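Local structure of Alr4995 protein (Nostoc sp., 6LRF) at residues B[411-415]-B[416-420]; B[390-394]-B[395-399]; B[645-648]-B[649-652]; B[471-474]-B[475-479]; B[271-274]-B[275-279]. The protein acts as a bifunctional arginine dihydrolase and ornithine cyclodeaminase, probably turning arginine into ornithine and ammonia and then ornithine into proline. All coordinates share one frame; numbering follows the deposited sequence.

Interaction 1. Residues B[411-415]-B[416-420]; sequences TQTPN and GLLAQ
Thr413 and Gly416 face each other across the tip of a two-residue beta hairpin, in which the strands holding 411-413 and 416-420 are joined by a type I beta turn from Thr413 to Gly416. The side chain of Thr413 can be followed atom by atom. Its CB lies 3.5 Å from Gly416 O. From there OG1, held between the backbone N and the carbonyl carbon at chi1 82°, donates to Gly416 O at 2.8 Å, in the carbonyl plane and on a lone pair. The same hydroxyl oxygen accepts from Asn415 N at 3.0 Å, which makes an ST turn. The methyl CG2 lies 3.6 Å from the same Gly416 O and also meets Leu418 CB at 3.8 Å. Gly416 O is thus gripped twice, because Thr413 N also donates to it from above the carbonyl plane. A valine here, lacking the hydroxyl, would probably leave Asn415 N without its acceptor and Gly416 O with one donor fewer. Further from the turn, the straight pair of bonds between Thr411 and Leu418 continues the pairing, and Leu418 CB also rests 3.9 Å from Thr411 CG2. On the other face, Gln412 bends at chi2 (70°), bringing OE1 within 3.5 Å of Leu417 CD2, while Leu417 also packs on Ile392 of the adjoining hairpin. Gly416 has a positive phi of 106°, at which a CB would run into the preceding carbonyl oxygen. The chemistry implies a turn fixed mainly by polar bonds, with one hydroxyl serving both as donor and as acceptor.

Interaction 2. Residues B[390-394]-B[395-399]; sequences VRING and QWIKV
Arg391 and Trp396 form a cross-strand pair in a two-residue beta hairpin, whose strands 390-392 and 395-399 are linked by a type I' turn from Ile392 to Gln395. They occupy a non-hydrogen-bonded site, and their side chains share one face of the sheet. The indole lies under the aliphatic part of the arginine: Arg391 CB stands 3.7 Å from the centroid of the six-membered ring, almost exactly on its normal, a CH-pi contact. With the arginine chain extended from CG to NE, CD follows across the ring and reaches Trp396 CE2 at 3.7 Å. The guanidinium is turned 63° from the indole plane, with Trp396 NE1 at its edge, and Gly394 CA lies over one of its faces. A leucine in place of the tryptophan would probably uncover the arginine methylenes and leave Glu362 without its indole N-H.

The next shell fixes both groups. Glu362 OE2 accepts from Trp396 NE1 and forms a salt bridge with Arg391 NE, while Asp364 pairs with Arg391 NH1; Arg441 adds a cation-pi contact to the indole. Backbone bonds flank the Arg391-Trp396 pair, Ile392 N meeting Gln395 O at 2.8 Å. Val390, Ile392 and Ile397 line the reverse face, and with Val399 they pack on side chains of the strands 407-413 and 416-422. In that apolar layer, Val390 CG1 touches Val399 CG2 at 3.8 Å.

Interaction 3. Residues B[645-648]-B[649-652]; sequences MTPA and GVKM
The backbone from Thr646 to Val650 swings round in a loop that makes no hydrogen bond between 645-648 and 649-652, so the contact across the bend is one of packing. Thr646, Pro647 and Ala648 are extended, and the chain then turns at Gly649, whose phi of 83° would press a CB against the carbonyl oxygen of Ala648. Beyond this bend the chain enters the strand 651-656 of the parallel sheet in the Rossmann-type domain, so the loop is the connection from the helix 637-645 into that sheet.

Inside the bend, Thr646 meets Val650 at about a right angle. The methyl CG2 of Thr646 does the touching, 3.6 Å from Val650 CB, and Val650 CG2 is near it as well. With CG2 opposite the backbone N and OG1 beside it (chi1 -59°), the threonine divides its two branches: the methyl faces the valine, while the hydroxyl bonds to Val642 O in the preceding helix. The selenium of Met652, a selenomethionine, reaches the same methyl, SE lying 4.0 Å from Thr646 CG2. Val650 CG2 also lies 3.6 Å from Pro647 O. Ile630 of the neighbouring strand packs against both Thr646 and Val650, and Arg668 donates to Thr646 O. Ala648 packs on Tyr386 and Pro647 on Gln402, both of a second subunit.

The chemistry is thus split: apolar branches close the inside of the bend, while polar atoms of Thr646 are satisfied by residues beyond it.

Interaction 4. Residues B[471-474]-B[475-479]; sequences ELVV and EQVAW
Leu472 lies alongside Glu475 on neighbouring turns of one alpha helix, 467-486. Its methyl CD1 comes within 3.2 Å of Glu475 OE1, a close approach of an apolar group to a carboxylate oxygen. The glutamate is stretched out, with CG opposite the backbone N (chi1 -164°) and the chain extended beyond it. Its other oxygen, OE2, forms a salt bridge with Arg165 of a third subunit, with Glu210 of that subunit also near, a like charge that Arg165 probably offsets; the carboxylate thus serves an intersubunit contact while OE1 lies against the leucine methyl. Lys545 of that subunit packs on Leu472 too.

A different side of the helix is apolar. Val473 and Val477, one turn apart, run side by side, and Val473 also packs on Val674 and Val676. Val474 meets Phe683 and Leu686, and Ala478 touches Gln690. This face therefore packs the helix against the outermost strand of the parallel sheet, 673-677, and the helix 680-694.

Regular i to i+4 backbone bonds carry the turns, including Val477 N to Val473 O at 2.8 Å and an N-H...O angle of 169°. Beside that bond, Val473 CG1 and Val477 CG2 are 4.0 Å apart.

Interaction 5. Residues B[271-274]-B[275-279]; sequences EPVR and DEVHA
A surface loop leading from the strand 267-268 into the long strand 280-292 holds this contact, in which the side chains of Arg274 and Asp275 run alongside one another. The ion pair between them is loose: Arg274 NE and Asp275 OD1 are 3.6 Å apart, and OD1 sits off the plane of the guanidinium, so the attraction is of charges alone, with no N-H aimed at it. The guanidinium and carboxylate planes are 35° apart. Nearer to the oxygen than NE is one methylene, Arg274 CG, 3.1 Å from Asp275 OD1. The aspartate folds back in this way because its CG sits between its own N and carbonyl carbon (chi1 53°). At the far end of the arginine, NH2 donates to Glu128 O, a hydrogen bond that ties the group to the loop containing Glu128.

Val277 packs back on Val273 and Arg274. Its CG1 meets Arg274 CB at 3.9 Å and its CG2 lies 3.6 Å from Arg274 O. The latter methyl is also 4.3 Å from Val273 CG1, and Val273 in turn rests on Leu76 of the strand 73-76.

The chemistry implies an undirected pairing of charges at the surface, while the guanidinium's hydrogen bond goes to Glu128 O.

Overall arrangement
From the N terminus, interaction 5 comes first, in the loop that leads into strand 280-292 of the six-stranded mixed sheet. Interactions 2 and 1 follow in series as hairpins 388-400 and 407-422, each closing its own short turn; none of the five contacts nests in or crosses another. These two do touch: their centres lie about 11 Å apart, strands 395-400 and 416-422 are neighbours in one seven-stranded sheet, and Ala419 packs on Val390 and Ile397. Interaction 4 then lies within helix 467-486, and interaction 3 ends the series at the entry to strand 651-656. Their centres are about 19 Å apart around the parallel sheet, and about 57 to 62 Å from those of the hairpins.

Interaction 1. Residues B[411-415]-B[416-420]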
# COMPACT_ATOMS: atom_id res chain seq x y z
N THR B 411 28.27 30.85 26.50
CA THR B 411 29.13 31.02 27.65
C THR B 411 30.45 31.73 27.28
O THR B 411 30.91 31.67 26.13
CB THR B 411 29.39 29.65 28.34
OG1 THR B 411 30.28 29.82 29.45
CG2 THR B 411 29.99 28.66 27.37
N GLN B 412 31.01 32.46 28.24
CA GLN B 412 32.32 33.08 28.08
C GLN B 412 33.36 32.08 28.63
O GLN B 412 33.21 31.59 29.74
CB GLN B 412 32.39 34.43 28.81
CG GLN B 412 33.72 35.18 28.67
CD GLN B 412 33.97 35.73 27.26
OE1 GLN B 412 33.09 36.33 26.63
NE2 GLN B 412 35.18 35.52 26.75
N THR B 413 34.37 31.77 27.84
CA THR B 413 35.38 30.78 28.24
C THR B 413 36.76 31.42 28.13
O THR B 413 36.89 32.50 27.53
CB THR B 413 35.31 29.52 27.35
OG1 THR B 413 36.03 29.78 26.13
CG2 THR B 413 33.87 29.15 27.03
N PRO B 414 37.81 30.75 28.67
CA PRO B 414 39.17 31.30 28.51
C PRO B 414 39.63 31.36 27.05
O PRO B 414 40.65 31.97 26.77
CB PRO B 414 40.04 30.32 29.30
CG PRO B 414 39.12 29.66 30.27
CD PRO B 414 37.79 29.57 29.56
N ASN B 415 38.88 30.72 26.15
CA ASN B 415 39.17 30.77 24.72
C ASN B 415 38.10 31.56 23.94
O ASN B 415 37.95 31.38 22.73
CB ASN B 415 39.29 29.34 24.17
CG ASN B 415 40.58 28.66 24.61
OD1 ASN B 415 41.66 29.01 24.12
ND2 ASN B 415 40.49 27.73 25.57
N GLY B 416 37.37 32.42 24.64
CA GLY B 416 36.42 33.30 23.98
C GLY B 416 34.97 32.89 24.19
O GLY B 416 34.67 31.99 24.96
N LEU B 417 34.08 33.58 23.49
CA LEU B 417 32.65 33.27 23.51
C LEU B 417 32.35 31.92 22.89
O LEU B 417 32.82 31.63 21.80
CB LEU B 417 31.87 34.34 22.76
CG LEU B 417 31.53 35.61 23.52
CD1 LEU B 417 31.01 36.64 22.54
CD2 LEU B 417 30.49 35.30 24.59
N LEU B 418 31.58 31.11 23.58
CA LEU B 418 31.18 29.82 23.04
C LEU B 418 29.66 29.71 22.92
O LEU B 418 28.93 29.93 23.89
CB LEU B 418 31.72 28.70 23.91
CG LEU B 418 31.29 27.30 23.51
CD1 LEU B 418 31.81 26.95 22.10
CD2 LEU B 418 31.78 26.32 24.55
N ALA B 419 29.19 29.38 21.71
CA ALA B 419 27.76 29.14 21.48
C ALA B 419 27.58 27.66 21.16
O ALA B 419 28.18 27.14 20.23
CB ALA B 419 27.23 30.01 20.35
N GLN B 420 26.75 27.00 21.96
CA GLN B 420 26.59 25.55 21.92
C GLN B 420 25.14 25.12 21.84
O GLN B 420 24.34 25.44 22.71
CB GLN B 420 27.17 24.91 23.18
CG GLN B 420 28.51 24.25 23.07
CD GLN B 420 28.98 23.78 24.44
OE1 GLN B 420 28.83 24.49 25.44
NE2 GLN B 420 29.53 22.57 24.49

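Interaction 2. Residues B[390-394]-B[395-399]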
# COMPACT_ATOMS: atom_id res chain seq x y z
N VAL B 390 24.88 33.42 15.96
CA VAL B 390 24.14 34.26 16.90
C VAL B 390 24.95 35.51 17.29
O VAL B 390 26.18 35.47 17.35
CB VAL B 390 23.75 33.47 18.16
CG1 VAL B 390 22.88 32.26 17.77
CG2 VAL B 390 24.98 32.97 18.87
N ARG B 391 24.27 36.63 17.55
CA ARG B 391 24.94 37.91 17.79
C ARG B 391 25.04 38.20 19.28
O ARG B 391 24.02 38.38 19.96
CB ARG B 391 24.22 39.06 17.08
CG ARG B 391 25.07 40.32 16.79
CD ARG B 391 24.21 41.34 16.04
NE ARG B 391 24.88 42.60 15.71
CZ ARG B 391 24.75 43.73 16.42
NH1 ARG B 391 24.01 43.75 17.52
NH2 ARG B 391 25.38 44.83 16.04
N ILE B 392 26.27 38.20 19.80
CA ILE B 392 26.52 38.42 21.22
C ILE B 392 27.43 39.65 21.34
O ILE B 392 28.49 39.68 20.71
CB ILE B 392 27.19 37.20 21.89
CG1 ILE B 392 26.54 35.89 21.42
CG2 ILE B 392 27.20 37.32 23.43
CD1 ILE B 392 25.07 35.78 21.78
N ASN B 393 26.99 40.64 22.11
CA ASN B 393 27.63 41.96 22.19
C ASN B 393 28.24 42.43 20.86
O ASN B 393 29.45 42.64 20.75
CB ASN B 393 28.70 41.96 23.29
CG ASN B 393 29.13 43.40 23.71
OD1 ASN B 393 28.44 44.38 23.43
ND2 ASN B 393 30.26 43.50 24.39
N GLY B 394 27.39 42.56 19.84
CA GLY B 394 27.76 43.13 18.56
C GLY B 394 28.53 42.23 17.62
O GLY B 394 28.96 42.65 16.55
N GLN B 395 28.70 40.98 18.01
CA GLN B 395 29.59 40.07 17.30
C GLN B 395 28.86 38.76 16.93
O GLN B 395 28.19 38.17 17.78
CB GLN B 395 30.82 39.82 18.18
CG GLN B 395 31.93 38.95 17.58
CD GLN B 395 33.17 38.90 18.48
OE1 GLN B 395 33.36 37.97 19.27
NE2 GLN B 395 34.04 39.92 18.35
N TRP B 396 28.97 38.34 15.67
CA TRP B 396 28.33 37.10 15.20
C TRP B 396 29.23 35.89 15.46
O TRP B 396 30.38 35.87 15.05
CB TRP B 396 27.98 37.18 13.72
CG TRP B 396 26.85 38.12 13.44
CD1 TRP B 396 26.96 39.42 13.03
CD2 TRP B 396 25.45 37.84 13.54
NE1 TRP B 396 25.70 39.97 12.88
CE2 TRP B 396 24.76 39.02 13.19
CE3 TRP B 396 24.71 36.71 13.90
CZ2 TRP B 396 23.38 39.10 13.17
CZ3 TRP B 396 23.33 36.79 13.89
CH2 TRP B 396 22.67 37.97 13.52
N ILE B 397 28.66 34.90 16.14
CA ILE B 397 29.36 33.73 16.67
C ILE B 397 28.76 32.44 16.11
O ILE B 397 27.54 32.25 16.17
CB ILE B 397 29.25 33.67 18.22
CG1 ILE B 397 29.74 34.98 18.84
CG2 ILE B 397 29.98 32.47 18.77
CD1 ILE B 397 31.14 35.37 18.40
N LYS B 398 29.60 31.53 15.62
CA LYS B 398 29.12 30.25 15.08
C LYS B 398 28.67 29.28 16.19
O LYS B 398 29.39 29.07 17.17
CB LYS B 398 30.21 29.62 14.21
CG LYS B 398 29.94 28.18 13.78
CD LYS B 398 29.14 28.08 12.48
CE LYS B 398 28.80 26.61 12.17
NZ LYS B 398 29.55 26.07 10.99
N VAL B 399 27.48 28.70 16.04
CA VAL B 399 26.97 27.73 17.01
C VAL B 399 27.61 26.35 16.75
O VAL B 399 27.62 25.88 15.61
CB VAL B 399 25.41 27.62 16.97
CG1 VAL B 399 24.90 26.59 17.97
CG2 VAL B 399 24.76 28.99 17.20

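Interaction 3. Residues B[645-648]-B[649-652]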
# COMPACT_ATOMS: atom_id res chain seq x y z
N MSE B 645 3.98 -10.38 25.79
CA MSE B 645 3.80 -10.54 27.23
C MSE B 645 2.47 -11.15 27.62
O MSE B 645 2.27 -11.44 28.80
CB MSE B 645 3.94 -9.20 27.94
CG MSE B 645 5.32 -8.60 27.88
SE MSE B 645 5.23 -6.85 28.73
CE MSE B 645 6.61 -5.92 27.72
N THR B 646 1.56 -11.33 26.67
CA THR B 646 0.17 -11.67 27.00
C THR B 646 -0.22 -13.13 26.74
O THR B 646 -0.06 -13.61 25.62
CB THR B 646 -0.80 -10.78 26.20
OG1 THR B 646 -0.54 -9.40 26.50
CG2 THR B 646 -2.25 -11.14 26.54
N PRO B 647 -0.77 -13.82 27.75
CA PRO B 647 -1.19 -15.22 27.58
C PRO B 647 -2.43 -15.36 26.72
O PRO B 647 -3.07 -14.36 26.41
CB PRO B 647 -1.49 -15.67 29.01
CG PRO B 647 -1.92 -14.45 29.69
CD PRO B 647 -1.03 -13.35 29.12
N ALA B 648 -2.79 -16.59 26.36
CA ALA B 648 -4.06 -16.86 25.69
C ALA B 648 -5.23 -16.56 26.63
O ALA B 648 -5.06 -16.41 27.84
CB ALA B 648 -4.12 -18.32 25.19
N GLY B 649 -6.43 -16.49 26.08
CA GLY B 649 -7.60 -16.16 26.88
C GLY B 649 -7.78 -14.67 27.09
O GLY B 649 -8.60 -14.24 27.91
N VAL B 650 -6.98 -13.86 26.39
CA VAL B 650 -7.14 -12.41 26.41
C VAL B 650 -7.58 -11.96 25.03
O VAL B 650 -6.94 -12.27 24.03
CB VAL B 650 -5.83 -11.69 26.81
CG1 VAL B 650 -6.04 -10.16 26.85
CG2 VAL B 650 -5.35 -12.20 28.16
N LYS B 651 -8.70 -11.25 24.98
CA LYS B 651 -9.20 -10.72 23.71
C LYS B 651 -8.28 -9.60 23.22
O LYS B 651 -7.98 -8.65 23.95
CB LYS B 651 -10.64 -10.23 23.86
CG LYS B 651 -11.59 -11.32 24.33
CD LYS B 651 -12.97 -10.77 24.65
CE LYS B 651 -13.99 -11.87 24.80
NZ LYS B 651 -15.35 -11.27 24.89
N MSE B 652 -7.79 -9.75 22.00
CA MSE B 652 -6.85 -8.82 21.39
C MSE B 652 -7.53 -8.09 20.24
O MSE B 652 -7.98 -8.72 19.29
CB MSE B 652 -5.62 -9.57 20.90
CG MSE B 652 -5.13 -10.60 21.88
SE MSE B 652 -4.12 -9.77 23.29
CE MSE B 652 -2.40 -9.74 22.36

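Interaction 4. Residues B[471-474]-B[475-479]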
# COMPACT_ATOMS: atom_id res chain seq x y z
N GLU B 471 -17.22 -1.75 10.55
CA GLU B 471 -18.40 -1.46 11.32
C GLU B 471 -18.92 -2.70 12.06
O GLU B 471 -19.42 -2.61 13.18
CB GLU B 471 -19.46 -0.86 10.40
CG GLU B 471 -20.73 -0.44 11.09
CD GLU B 471 -21.70 0.26 10.15
OE1 GLU B 471 -21.33 0.42 8.96
OE2 GLU B 471 -22.81 0.62 10.58
N LEU B 472 -18.78 -3.88 11.46
CA LEU B 472 -19.21 -5.10 12.14
C LEU B 472 -18.22 -5.46 13.25
O LEU B 472 -18.63 -5.85 14.34
CB LEU B 472 -19.38 -6.26 11.15
CG LEU B 472 -20.84 -6.60 10.79
CD1 LEU B 472 -21.71 -6.75 12.04
CD2 LEU B 472 -21.47 -5.57 9.83
N VAL B 473 -16.92 -5.30 12.98
CA VAL B 473 -15.91 -5.48 14.02
C VAL B 473 -16.17 -4.55 15.20
O VAL B 473 -16.17 -4.97 16.36
CB VAL B 473 -14.50 -5.23 13.48
CG1 VAL B 473 -13.49 -5.08 14.64
CG2 VAL B 473 -14.09 -6.36 12.56
N VAL B 474 -16.43 -3.28 14.91
CA VAL B 474 -16.71 -2.32 15.97
C VAL B 474 -17.92 -2.75 16.78
O VAL B 474 -17.93 -2.61 18.01
CB VAL B 474 -16.94 -0.90 15.39
CG1 VAL B 474 -17.73 -0.03 16.36
CG2 VAL B 474 -15.61 -0.26 15.08
N GLU B 475 -18.92 -3.29 16.10
CA GLU B 475 -20.10 -3.77 16.79
C GLU B 475 -19.76 -4.91 17.75
O GLU B 475 -20.25 -4.95 18.87
CB GLU B 475 -21.17 -4.22 15.78
CG GLU B 475 -22.55 -4.34 16.42
CD GLU B 475 -23.65 -4.73 15.44
OE1 GLU B 475 -23.33 -5.17 14.30
OE2 GLU B 475 -24.83 -4.59 15.82
N GLN B 476 -18.90 -5.81 17.32
CA GLN B 476 -18.50 -6.92 18.18
C GLN B 476 -17.63 -6.43 19.33
O GLN B 476 -17.85 -6.84 20.47
CB GLN B 476 -17.80 -8.00 17.37
CG GLN B 476 -18.72 -8.58 16.28
CD GLN B 476 -18.01 -9.42 15.24
OE1 GLN B 476 -16.80 -9.64 15.32
NE2 GLN B 476 -18.76 -9.89 14.24
N VAL B 477 -16.68 -5.54 19.05
CA VAL B 477 -15.81 -5.00 20.10
C VAL B 477 -16.58 -4.16 21.13
O VAL B 477 -16.33 -4.26 22.33
CB VAL B 477 -14.65 -4.15 19.51
CG1 VAL B 477 -13.79 -3.60 20.61
CG2 VAL B 477 -13.79 -4.99 18.60
N ALA B 478 -17.52 -3.33 20.67
CA ALA B 478 -18.32 -2.49 21.57
C ALA B 478 -19.10 -3.35 22.55
O ALA B 478 -19.19 -3.03 23.74
CB ALA B 478 -19.28 -1.59 20.79
N TRP B 479 -19.64 -4.45 22.05
CA TRP B 479 -20.41 -5.35 22.89
C TRP B 479 -19.53 -6.08 23.92
O TRP B 479 -19.89 -6.16 25.10
CB TRP B 479 -21.15 -6.37 22.03
CG TRP B 479 -22.28 -7.02 22.72
CD1 TRP B 479 -22.95 -6.58 23.84
CD2 TRP B 479 -22.89 -8.26 22.36
NE1 TRP B 479 -23.94 -7.47 24.18
CE2 TRP B 479 -23.92 -8.51 23.29
CE3 TRP B 479 -22.66 -9.18 21.34
CZ2 TRP B 479 -24.73 -9.65 23.22
CZ3 TRP B 479 -23.46 -10.31 21.27
CH2 TRP B 479 -24.48 -10.53 22.20

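Interaction 5. Residues B[271-274]-B[275-279]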
# COMPACT_ATOMS: atom_id res chain seq x y z
N GLU B 271 -23.13 53.15 20.09
CA GLU B 271 -22.11 52.41 20.83
C GLU B 271 -21.40 53.33 21.81
O GLU B 271 -20.46 54.04 21.42
CB GLU B 271 -21.08 51.77 19.88
CG GLU B 271 -21.63 50.76 18.88
CD GLU B 271 -22.02 49.44 19.52
OE1 GLU B 271 -22.08 49.38 20.78
OE2 GLU B 271 -22.25 48.46 18.78
N PRO B 272 -21.85 53.34 23.07
CA PRO B 272 -21.25 54.24 24.06
C PRO B 272 -19.81 53.86 24.39
O PRO B 272 -19.47 52.67 24.43
CB PRO B 272 -22.16 54.07 25.29
CG PRO B 272 -23.45 53.49 24.75
CD PRO B 272 -23.04 52.64 23.59
N VAL B 273 -18.97 54.86 24.61
CA VAL B 273 -17.55 54.64 24.85
C VAL B 273 -17.32 54.43 26.34
O VAL B 273 -17.74 55.24 27.17
CB VAL B 273 -16.71 55.83 24.36
CG1 VAL B 273 -15.24 55.66 24.74
CG2 VAL B 273 -16.85 55.98 22.85
N ARG B 274 -16.66 53.33 26.69
CA ARG B 274 -16.46 52.98 28.08
C ARG B 274 -15.34 53.84 28.69
O ARG B 274 -14.41 54.27 27.99
CB ARG B 274 -16.16 51.48 28.21
CG ARG B 274 -16.29 50.91 29.60
CD ARG B 274 -15.85 49.46 29.66
NE ARG B 274 -15.34 49.11 30.99
CZ ARG B 274 -15.91 48.21 31.80
NH1 ARG B 274 -15.36 47.97 32.99
NH2 ARG B 274 -17.00 47.56 31.43
N ASP B 275 -15.47 54.12 29.99
CA ASP B 275 -14.50 54.91 30.76
C ASP B 275 -13.03 54.58 30.48
O ASP B 275 -12.25 55.42 30.01
CB ASP B 275 -14.77 54.72 32.28
CG ASP B 275 -14.80 53.23 32.71
OD1 ASP B 275 -15.64 52.45 32.20
OD2 ASP B 275 -13.95 52.82 33.54
N GLU B 276 -12.66 53.34 30.78
CA GLU B 276 -11.27 52.96 30.99
C GLU B 276 -10.51 52.71 29.69
O GLU B 276 -9.28 52.81 29.68
CB GLU B 276 -11.21 51.72 31.88
CG GLU B 276 -9.84 51.41 32.47
CD GLU B 276 -9.93 50.75 33.84
OE1 GLU B 276 -10.74 51.22 34.68
OE2 GLU B 276 -9.19 49.77 34.08
N VAL B 277 -11.22 52.42 28.60
CA VAL B 277 -10.55 51.98 27.37
C VAL B 277 -9.55 52.99 26.79
O VAL B 277 -9.63 54.21 27.01
CB VAL B 277 -11.57 51.60 26.26
CG1 VAL B 277 -12.64 50.68 26.80
CG2 VAL B 277 -12.17 52.84 25.60
N HIS B 278 -8.59 52.43 26.06
CA HIS B 278 -7.62 53.21 25.32
C HIS B 278 -6.99 52.31 24.27
O HIS B 278 -7.03 51.07 24.39
CB HIS B 278 -6.55 53.81 26.25
CG HIS B 278 -5.72 52.79 26.98
ND1 HIS B 278 -6.19 52.11 28.09
CD2 HIS B 278 -4.44 52.38 26.80
CE1 HIS B 278 -5.24 51.30 28.54
NE2 HIS B 278 -4.17 51.45 27.77
N ALA B 279 -6.44 52.94 23.24
CA ALA B 279 -5.78 52.27 22.14
C ALA B 279 -4.76 51.24 22.62
O ALA B 279 -3.83 51.56 23.37
CB ALA B 279 -5.09 53.28 21.23